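Local coordinates for acetyltransferase, GNAT family (Colwellia psychrerythraea, PDB 3IWG), which probably transfers an acyl group from an acyl-CoA donor to an acceptor that is not known, at residues S103-N108 with S264-V269; F5-I10 with S91-E96; E206-G211 with Q238-I243. All coordinates share one frame; numbering follows the deposited sequence.

Contact 1 of 3, residues S103-N108 with S264-V269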
loop_
_atom_site.group_PDB
_atom_site.type_symbol
_atom_site.label_atom_id
_atom_site.label_comp_id
_atom_site.label_asym_id
_atom_site.label_seq_id
_atom_site.Cartn_x
_atom_site.Cartn_y
_atom_site.Cartn_z
ATOM N N SER A 103 -19.609 -7.176 16.023
ATOM C CA SER A 103 -20.290 -5.984 16.484
ATOM C C SER A 103 -21.724 -6.245 16.839
ATOM O O SER A 103 -22.348 -7.200 16.376
ATOM C CB SER A 103 -20.252 -4.854 15.465
ATOM O OG SER A 103 -21.136 -5.087 14.393
ATOM N N THR A 104 -22.249 -5.300 17.585
ATOM C CA THR A 104 -23.648 -5.239 17.887
ATOM C C THR A 104 -24.559 -5.028 16.690
ATOM O O THR A 104 -25.786 -4.999 16.871
ATOM C CB THR A 104 -23.878 -4.120 18.896
ATOM O OG1 THR A 104 -23.522 -2.868 18.301
ATOM C CG2 THR A 104 -23.007 -4.387 20.148
ATOM N N ALA A 105 -23.984 -4.898 15.477
ATOM C CA ALA A 105 -24.764 -4.715 14.261
ATOM C C ALA A 105 -24.819 -5.998 13.474
ATOM O O ALA A 105 -25.482 -6.038 12.401
ATOM C CB ALA A 105 -24.148 -3.600 13.374
ATOM N N GLU A 106 -24.112 -7.041 13.942
ATOM C CA GLU A 106 -24.245 -8.357 13.278
ATOM C C GLU A 106 -24.995 -9.336 14.200
ATOM O O GLU A 106 -24.408 -10.051 15.022
ATOM C CB GLU A 106 -22.882 -8.902 12.822
ATOM C CG GLU A 106 -21.992 -7.887 12.034
ATOM C CD GLU A 106 -20.515 -7.954 12.434
ATOM O OE1 GLU A 106 -19.814 -8.863 11.948
ATOM O OE2 GLU A 106 -20.063 -7.084 13.232
ATOM N N LEU A 107 -26.319 -9.354 14.049
ATOM C CA LEU A 107 -27.193 -9.845 15.122
ATOM C C LEU A 107 -27.039 -11.331 15.259
ATOM O O LEU A 107 -26.814 -11.830 16.350
ATOM C CB LEU A 107 -28.650 -9.445 14.851
ATOM C CG LEU A 107 -29.010 -7.947 14.948
ATOM C CD1 LEU A 107 -30.479 -7.662 14.525
ATOM C CD2 LEU A 107 -28.713 -7.387 16.327
ATOM N N ASN A 108 -27.114 -12.041 14.142
ATOM C CA ASN A 108 -27.011 -13.494 14.176
ATOM C C ASN A 108 -25.672 -13.986 14.671
ATOM O O ASN A 108 -25.588 -14.910 15.443
ATOM C CB ASN A 108 -27.332 -14.093 12.821
ATOM C CG ASN A 108 -28.832 -14.218 12.575
ATOM O OD1 ASN A 108 -29.361 -13.699 11.592
ATOM N ND2 ASN A 108 -29.512 -14.944 13.442
ATOM N N SER A 264 -23.149 6.950 18.903
ATOM C CA SER A 264 -22.757 5.578 18.917
ATOM C C SER A 264 -23.712 4.645 19.622
ATOM O O SER A 264 -23.748 4.590 20.843
ATOM C CB SER A 264 -21.439 5.432 19.636
ATOM O OG SER A 264 -21.067 4.074 19.542
ATOM N N ALA A 265 -24.439 3.855 18.866
ATOM C CA ALA A 265 -25.290 2.814 19.426
ATOM C C ALA A 265 -24.617 1.462 19.294
ATOM O O ALA A 265 -25.188 0.464 19.727
ATOM C CB ALA A 265 -26.612 2.775 18.727
ATOM N N HIS A 266 -23.406 1.434 18.737
ATOM C CA HIS A 266 -22.714 0.195 18.408
ATOM C C HIS A 266 -21.312 0.044 18.929
ATOM O O HIS A 266 -20.599 1.035 19.143
ATOM C CB HIS A 266 -22.700 0.037 16.907
ATOM C CG HIS A 266 -24.050 -0.230 16.358
ATOM N ND1 HIS A 266 -24.652 -1.458 16.477
ATOM C CD2 HIS A 266 -24.950 0.585 15.757
ATOM C CE1 HIS A 266 -25.865 -1.394 15.949
ATOM N NE2 HIS A 266 -26.064 -0.167 15.495
ATOM N N ARG A 267 -20.910 -1.222 19.088
ATOM C CA ARG A 267 -19.656 -1.592 19.713
ATOM C C ARG A 267 -19.104 -2.787 18.996
ATOM O O ARG A 267 -19.854 -3.607 18.556
ATOM C CB ARG A 267 -19.855 -1.997 21.183
ATOM C CG ARG A 267 -20.317 -0.908 22.113
ATOM C CD ARG A 267 -19.305 0.220 22.273
ATOM N NE ARG A 267 -19.747 1.193 23.267
ATOM C CZ ARG A 267 -20.568 2.188 23.008
ATOM N NH1 ARG A 267 -21.061 2.362 21.801
ATOM N NH2 ARG A 267 -20.907 3.020 23.975
ATOM N N ILE A 268 -17.783 -2.878 18.867
ATOM C CA ILE A 268 -17.144 -4.130 18.462
ATOM C C ILE A 268 -16.609 -4.728 19.744
ATOM O O ILE A 268 -15.871 -4.074 20.519
ATOM C CB ILE A 268 -15.946 -3.952 17.455
ATOM C CG1 ILE A 268 -16.443 -3.453 16.119
ATOM C CG2 ILE A 268 -15.266 -5.262 17.217
ATOM C CD1 ILE A 268 -15.348 -3.098 15.033
ATOM N N VAL A 269 -16.920 -5.990 19.933
ATOM C CA VAL A 269 -16.583 -6.675 21.146
ATOM C C VAL A 269 -15.710 -7.844 20.808
ATOM O O VAL A 269 -15.913 -8.508 19.775
ATOM C CB VAL A 269 -17.892 -7.192 21.845
ATOM C CG1 VAL A 269 -17.560 -7.977 23.092
ATOM C CG2 VAL A 269 -18.894 -6.038 22.130
#
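T104 reaches strand 264-269 through both its backbone and its hydroxyl. T104 N donates to R267 O at 3.1 Å, approaching nearly along the C=O axis. T104 OG1 lies 2.6 Å from H266 ND1, in a short hydrogen bond made at the edge of the imidazole ring and near its plane. The same hydroxyl oxygen also accepts from R267 N, 3.2 Å from T104 OG1. With chi1 at 64°, OG1 sits between the backbone N and the carbonyl carbon, which directs it to the strand. There it takes the R267 N-H that a continuing strand would bind with its own carbonyl. T104 O instead comes to the ring edge near H266 CE1, and A105 CB packs 3.8 Å from H266 CE1. Where the last residue of strand 99-103 still follows the sheet, S103 and I268 form an antiparallel non-hydrogen-bonded pair; S103 CB meets I268 CG1 at 4.1 Å, and W35 of helix 33-39 lies against I268. Strand 262-273 follows the last helix of the second GNAT region but runs here beside a strand of the first, so the pairing couples the two acetyltransferase halves. Beyond S103 the chain leaves the strand in a type I turn to E106, which stands at the N-cap position of helix 107-116. The E106 carboxylate folds back over the turn. Its OE2 is gripped by two donors: S103 N comes from above the carboxylate plane, while S103 OG, 2.5 Å from E106 OE2, donates to the anti lone pair of that oxygen. S103 OG in turn accepts from A105 N at 3.1 Å, an ST turn that fixes the start of the loop presenting T104. Across on strand 262-273, R267 bends at chi2 and its NH1 donates to H266 O, which lies in the guanidinium plane.

Contact 2 of 3, residues F5-I10 with S91-E96; sequences FKIKTI and SSVIGE
An apolar surface contact joins I7, on the edge strand 6-9 of the N-terminal GNAT half, to the loop 91-96 that leads from helix 76-87 towards strand 99-103. The strand is bonded along its length to strand 44-50, and the loop lies across its flank, with F46 of that neighbouring strand touching I7, V93 and I94 alike. I7 carries the contact with both of its branches. Its CG2 branch, anti to the backbone N, packs against two side chains of the loop: I7 CG2 lies 3.6 Å from V93 CG2 and equally 3.6 Å from I94 CG1. The I7 and I94 chains cross at about a right angle, while V93 meets I7 obliquely and also sets its CG1 3.4 Å from I7 O. V93 has chi1 of only 8°, close to eclipsed, so the placing of its methyls, and with it their exact contacts to I7, is doubtful. Behind this front, L82 of helix 76-87 backs I7 and I86 backs I94. The loop keeps its shape through an ST motif, in which S91 OG accepts from I94 N at 3.0 Å, and through a further turn bond from G95 N to S91 O. The longer branch of I7 ends against the oxygen that makes this motif, with I7 CD1 3.4 Å from S91 OG.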
loop_
_atom_site.group_PDB
_atom_site.type_symbol
_atom_site.label_atom_id
_atom_site.label_comp_id
_atom_site.label_asym_id
_atom_site.label_seq_id
_atom_site.Cartn_x
_atom_site.Cartn_y
_atom_site.Cartn_z
ATOM N N PHE A 5 -23.514 -30.927 7.715
ATOM C CA PHE A 5 -22.524 -29.834 7.487
ATOM C C PHE A 5 -21.111 -30.358 7.302
ATOM O O PHE A 5 -20.561 -30.991 8.208
ATOM C CB PHE A 5 -22.493 -28.847 8.661
ATOM C CG PHE A 5 -23.509 -27.744 8.558
ATOM C CD1 PHE A 5 -23.669 -27.041 7.364
ATOM C CD2 PHE A 5 -24.308 -27.406 9.659
ATOM C CE1 PHE A 5 -24.609 -26.027 7.242
ATOM C CE2 PHE A 5 -25.257 -26.374 9.555
ATOM C CZ PHE A 5 -25.407 -25.685 8.334
ATOM N N LYS A 6 -20.535 -30.095 6.133
ATOM C CA LYS A 6 -19.107 -30.281 5.914
ATOM C C LYS A 6 -18.442 -28.875 5.981
ATOM O O LYS A 6 -18.914 -27.929 5.337
ATOM C CB LYS A 6 -18.837 -30.953 4.543
ATOM C CG LYS A 6 -18.543 -32.485 4.565
ATOM C CD LYS A 6 -19.796 -33.399 4.503
ATOM C CE LYS A 6 -19.454 -34.929 4.622
ATOM N NZ LYS A 6 -18.817 -35.571 3.392
ATOM N N ILE A 7 -17.375 -28.730 6.770
ATOM C CA ILE A 7 -16.557 -27.522 6.700
ATOM C C ILE A 7 -15.394 -27.797 5.748
ATOM O O ILE A 7 -14.761 -28.858 5.821
ATOM C CB ILE A 7 -16.041 -27.090 8.085
ATOM C CG1 ILE A 7 -17.230 -26.868 9.034
ATOM C CG2 ILE A 7 -15.159 -25.839 7.962
ATOM C CD1 ILE A 7 -17.006 -27.355 10.473
ATOM N N LYS A 8 -15.140 -26.846 4.847
ATOM C CA LYS A 8 -14.047 -26.944 3.871
ATOM C C LYS A 8 -13.321 -25.615 3.861
ATOM O O LYS A 8 -13.913 -24.566 4.033
ATOM C CB LYS A 8 -14.548 -27.232 2.437
ATOM C CG LYS A 8 -14.902 -28.673 2.086
ATOM C CD LYS A 8 -15.161 -28.856 0.527
ATOM C CE LYS A 8 -16.273 -29.942 0.229
ATOM N NZ LYS A 8 -16.263 -30.617 -1.140
ATOM N N THR A 9 -12.027 -25.676 3.642
ATOM C CA THR A 9 -11.203 -24.498 3.550
ATOM C C THR A 9 -11.605 -23.840 2.198
ATOM O O THR A 9 -12.055 -24.527 1.281
ATOM C CB THR A 9 -9.708 -24.932 3.652
ATOM O OG1 THR A 9 -8.995 -24.061 4.532
ATOM C CG2 THR A 9 -9.059 -24.991 2.291
ATOM N N ILE A 10 -11.513 -22.520 2.091
ATOM C CA ILE A 10 -11.872 -21.838 0.841
ATOM C C ILE A 10 -10.685 -21.013 0.318
ATOM O O ILE A 10 -10.210 -20.126 1.021
ATOM C CB ILE A 10 -13.065 -20.922 1.077
ATOM C CG1 ILE A 10 -14.308 -21.784 1.331
ATOM C CG2 ILE A 10 -13.242 -19.911 -0.067
ATOM C CD1 ILE A 10 -15.506 -21.445 0.476
ATOM N N SER A 91 -13.923 -28.688 15.444
ATOM C CA SER A 91 -13.832 -28.666 13.982
ATOM C C SER A 91 -12.446 -29.135 13.568
ATOM O O SER A 91 -11.446 -28.449 13.804
ATOM C CB SER A 91 -14.095 -27.274 13.391
ATOM O OG SER A 91 -13.902 -27.257 11.973
ATOM N N SER A 92 -12.401 -30.310 12.947
ATOM C CA SER A 92 -11.166 -30.858 12.418
ATOM C C SER A 92 -10.463 -29.792 11.572
ATOM O O SER A 92 -9.298 -29.454 11.778
ATOM C CB SER A 92 -11.486 -32.100 11.561
ATOM O OG SER A 92 -12.601 -32.813 12.093
ATOM N N VAL A 93 -11.223 -29.230 10.644
ATOM C CA VAL A 93 -10.659 -28.439 9.569
ATOM C C VAL A 93 -10.309 -27.028 10.065
ATOM O O VAL A 93 -9.192 -26.556 9.852
ATOM C CB VAL A 93 -11.590 -28.500 8.309
ATOM C CG1 VAL A 93 -12.930 -29.209 8.633
ATOM C CG2 VAL A 93 -11.782 -27.138 7.667
ATOM N N ILE A 94 -11.242 -26.384 10.767
ATOM C CA ILE A 94 -11.042 -25.012 11.252
ATOM C C ILE A 94 -10.036 -24.963 12.391
ATOM O O ILE A 94 -9.267 -24.010 12.502
ATOM C CB ILE A 94 -12.343 -24.371 11.765
ATOM C CG1 ILE A 94 -13.359 -24.211 10.623
ATOM C CG2 ILE A 94 -12.038 -23.037 12.427
ATOM C CD1 ILE A 94 -14.778 -23.808 11.090
ATOM N N GLY A 95 -10.065 -25.989 13.239
ATOM C CA GLY A 95 -9.096 -26.120 14.316
ATOM C C GLY A 95 -9.445 -25.301 15.540
ATOM O O GLY A 95 -10.591 -24.923 15.752
ATOM N N GLU A 96 -8.438 -25.029 16.353
ATOM C CA GLU A 96 -8.649 -24.366 17.635
ATOM C C GLU A 96 -8.924 -22.880 17.432
ATOM O O GLU A 96 -8.064 -22.144 16.993
ATOM C CB GLU A 96 -7.446 -24.611 18.578
ATOM C CG GLU A 96 -7.104 -23.445 19.520
ATOM C CD GLU A 96 -6.679 -23.891 20.924
ATOM O OE1 GLU A 96 -5.875 -24.856 21.036
ATOM O OE2 GLU A 96 -7.146 -23.269 21.914
#

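Contact 3 of 3, residues E206-G211 with Q238-I243; sequences EYADLG and QGLTSI
Four backbone hydrogen bonds lace E206 through L210 to T241 and I243 as two parallel strands. T241 N donates to E206 O at 2.9 Å, in the plane of that carbonyl, and A208 N donates to T241 O from a position tilted out of its plane. A208 then turns acceptor: I243 N reaches A208 O at 2.9 Å, with a C=O...N angle of 170°. L210 N closes the ladder on I243 O at 3.0 Å. A208 thus uses both its N-H and its carbonyl, the two bonds spanning S242, its partner in the register. These strands are the first and last elements of a beta-alpha-beta unit whose connection is helix 223-237; in the GNAT fold the corresponding unit carries the loop and helix start that bind the acyl-CoA pyrophosphate, so a similar role is probable here. The helix ends in a Schellman motif at G239, whose positive phi turns the chain into strand 241-247. On the face bearing Y207, T241 and I243, the tyrosine and threonine side chains lie side by side, Y207 CD1 being 3.7 Å from T241 CB. Ring atom Y207 CD1 also meets I243 CG2 at 3.9 Å, and P30 from the first half touches both Y207 and I243. An alanine in place of Y207 would probably leave T241 CB and I243 CG2 without the ring against them and open a gap beside P30. The other face, with A208 and S242, packs against helix 223-237, where A235 touches both residues. There L240 CD1 packs 3.9 Å from A208 CB, and L210 CD1 comes 3.8 Å from S242 OG, a buried hydroxyl that finds no polar partner in the model.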
loop_
_atom_site.group_PDB
_atom_site.type_symbol
_atom_site.label_atom_id
_atom_site.label_comp_id
_atom_site.label_asym_id
_atom_site.label_seq_id
_atom_site.Cartn_x
_atom_site.Cartn_y
_atom_site.Cartn_z
ATOM N N GLU A 206 -22.685 4.241 0.104
ATOM C CA GLU A 206 -23.371 5.454 0.488
ATOM C C GLU A 206 -22.684 6.097 1.719
ATOM O O GLU A 206 -23.066 7.179 2.146
ATOM C CB GLU A 206 -24.892 5.194 0.679
ATOM C CG GLU A 206 -25.299 3.946 1.569
ATOM C CD GLU A 206 -24.931 2.494 1.000
ATOM O OE1 GLU A 206 -25.611 1.936 0.090
ATOM O OE2 GLU A 206 -23.971 1.889 1.499
ATOM N N TYR A 207 -21.624 5.483 2.228
ATOM C CA TYR A 207 -20.931 6.006 3.394
ATOM C C TYR A 207 -19.461 6.371 3.166
ATOM O O TYR A 207 -18.788 5.884 2.223
ATOM C CB TYR A 207 -21.017 4.978 4.505
ATOM C CG TYR A 207 -22.450 4.632 4.888
ATOM C CD1 TYR A 207 -23.135 5.395 5.812
ATOM C CD2 TYR A 207 -23.115 3.530 4.319
ATOM C CE1 TYR A 207 -24.450 5.083 6.200
ATOM C CE2 TYR A 207 -24.448 3.209 4.685
ATOM C CZ TYR A 207 -25.113 3.997 5.625
ATOM O OH TYR A 207 -26.428 3.708 6.025
ATOM N N ALA A 208 -18.973 7.256 4.030
ATOM C CA ALA A 208 -17.560 7.590 4.101
ATOM C C ALA A 208 -17.052 7.233 5.506
ATOM O O ALA A 208 -17.672 7.576 6.509
ATOM C CB ALA A 208 -17.337 9.040 3.794
ATOM N N ASP A 209 -15.918 6.558 5.573
ATOM C CA ASP A 209 -15.347 6.124 6.825
ATOM C C ASP A 209 -14.169 7.071 7.122
ATOM O O ASP A 209 -13.200 7.113 6.357
ATOM C CB ASP A 209 -14.869 4.692 6.636
ATOM C CG ASP A 209 -14.433 3.992 7.931
ATOM O OD1 ASP A 209 -14.572 4.506 9.074
ATOM O OD2 ASP A 209 -13.952 2.849 7.787
ATOM N N LEU A 210 -14.259 7.823 8.219
ATOM C CA LEU A 210 -13.290 8.858 8.535
ATOM C C LEU A 210 -12.239 8.420 9.555
ATOM O O LEU A 210 -12.508 7.641 10.445
ATOM C CB LEU A 210 -14.008 10.097 9.065
ATOM C CG LEU A 210 -15.249 10.504 8.287
ATOM C CD1 LEU A 210 -15.898 11.776 8.871
ATOM C CD2 LEU A 210 -14.970 10.652 6.775
ATOM N N GLY A 211 -11.027 8.923 9.401
ATOM C CA GLY A 211 -9.967 8.766 10.408
ATOM C C GLY A 211 -9.174 10.051 10.499
ATOM O O GLY A 211 -9.192 10.864 9.583
ATOM N N GLN A 238 -19.915 14.736 -1.544
ATOM C CA GLN A 238 -19.939 13.539 -2.410
ATOM C C GLN A 238 -21.207 12.755 -2.270
ATOM O O GLN A 238 -21.329 11.700 -2.856
ATOM C CB GLN A 238 -18.780 12.600 -2.094
ATOM C CG GLN A 238 -17.466 13.071 -2.579
ATOM C CD GLN A 238 -16.350 12.330 -1.921
ATOM O OE1 GLN A 238 -15.781 11.400 -2.485
ATOM N NE2 GLN A 238 -16.020 12.744 -0.709
ATOM N N GLY A 239 -22.131 13.235 -1.449
ATOM C CA GLY A 239 -23.421 12.558 -1.240
ATOM C C GLY A 239 -23.373 11.423 -0.232
ATOM O O GLY A 239 -24.278 10.602 -0.191
ATOM N N LEU A 240 -22.323 11.387 0.580
ATOM C CA LEU A 240 -22.095 10.243 1.502
ATOM C C LEU A 240 -22.382 10.588 2.962
ATOM O O LEU A 240 -22.192 11.691 3.398
ATOM C CB LEU A 240 -20.646 9.758 1.394
ATOM C CG LEU A 240 -20.076 9.512 -0.000
ATOM C CD1 LEU A 240 -18.549 9.357 0.049
ATOM C CD2 LEU A 240 -20.750 8.308 -0.615
ATOM N N THR A 241 -22.803 9.608 3.720
ATOM C CA THR A 241 -23.051 9.780 5.149
ATOM C C THR A 241 -21.793 9.357 5.898
ATOM O O THR A 241 -21.168 8.364 5.545
ATOM C CB THR A 241 -24.248 8.906 5.569
ATOM O OG1 THR A 241 -25.399 9.402 4.902
ATOM C CG2 THR A 241 -24.536 8.978 7.028
ATOM N N SER A 242 -21.425 10.073 6.947
ATOM C CA SER A 242 -20.164 9.795 7.590
ATOM C C SER A 242 -20.327 8.850 8.769
ATOM O O SER A 242 -21.263 8.988 9.567
ATOM C CB SER A 242 -19.538 11.097 8.063
ATOM O OG SER A 242 -19.142 11.901 6.979
ATOM N N ILE A 243 -19.389 7.923 8.872
ATOM C CA ILE A 243 -19.222 7.045 9.984
ATOM C C ILE A 243 -17.748 7.079 10.459
ATOM O O ILE A 243 -16.870 7.583 9.762
ATOM C CB ILE A 243 -19.641 5.602 9.629
ATOM C CG1 ILE A 243 -18.744 4.979 8.573
ATOM C CG2 ILE A 243 -21.050 5.583 9.064
ATOM C CD1 ILE A 243 -19.132 3.519 8.158
#

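In the fold
From the N terminus, the chain enters at strand 6-9 and runs 80 residues through helices and strands of the first GNAT region before the loop 91-96 returns to it, closing contact 2. The first segment of contact 1 follows, but its partner comes only after a further 155 residues. Contact 3 is nested inside that long loop, closing a compact strand-helix-strand unit across 26 residues of the second region. Contact 2 thus ties an outer corner of the first half, contact 3 joins two adjacent strands of the second half, and contact 1 links the two halves. The centres of contacts 2 and 3 lie about 37 Å apart, on opposite sides of the chain's centre.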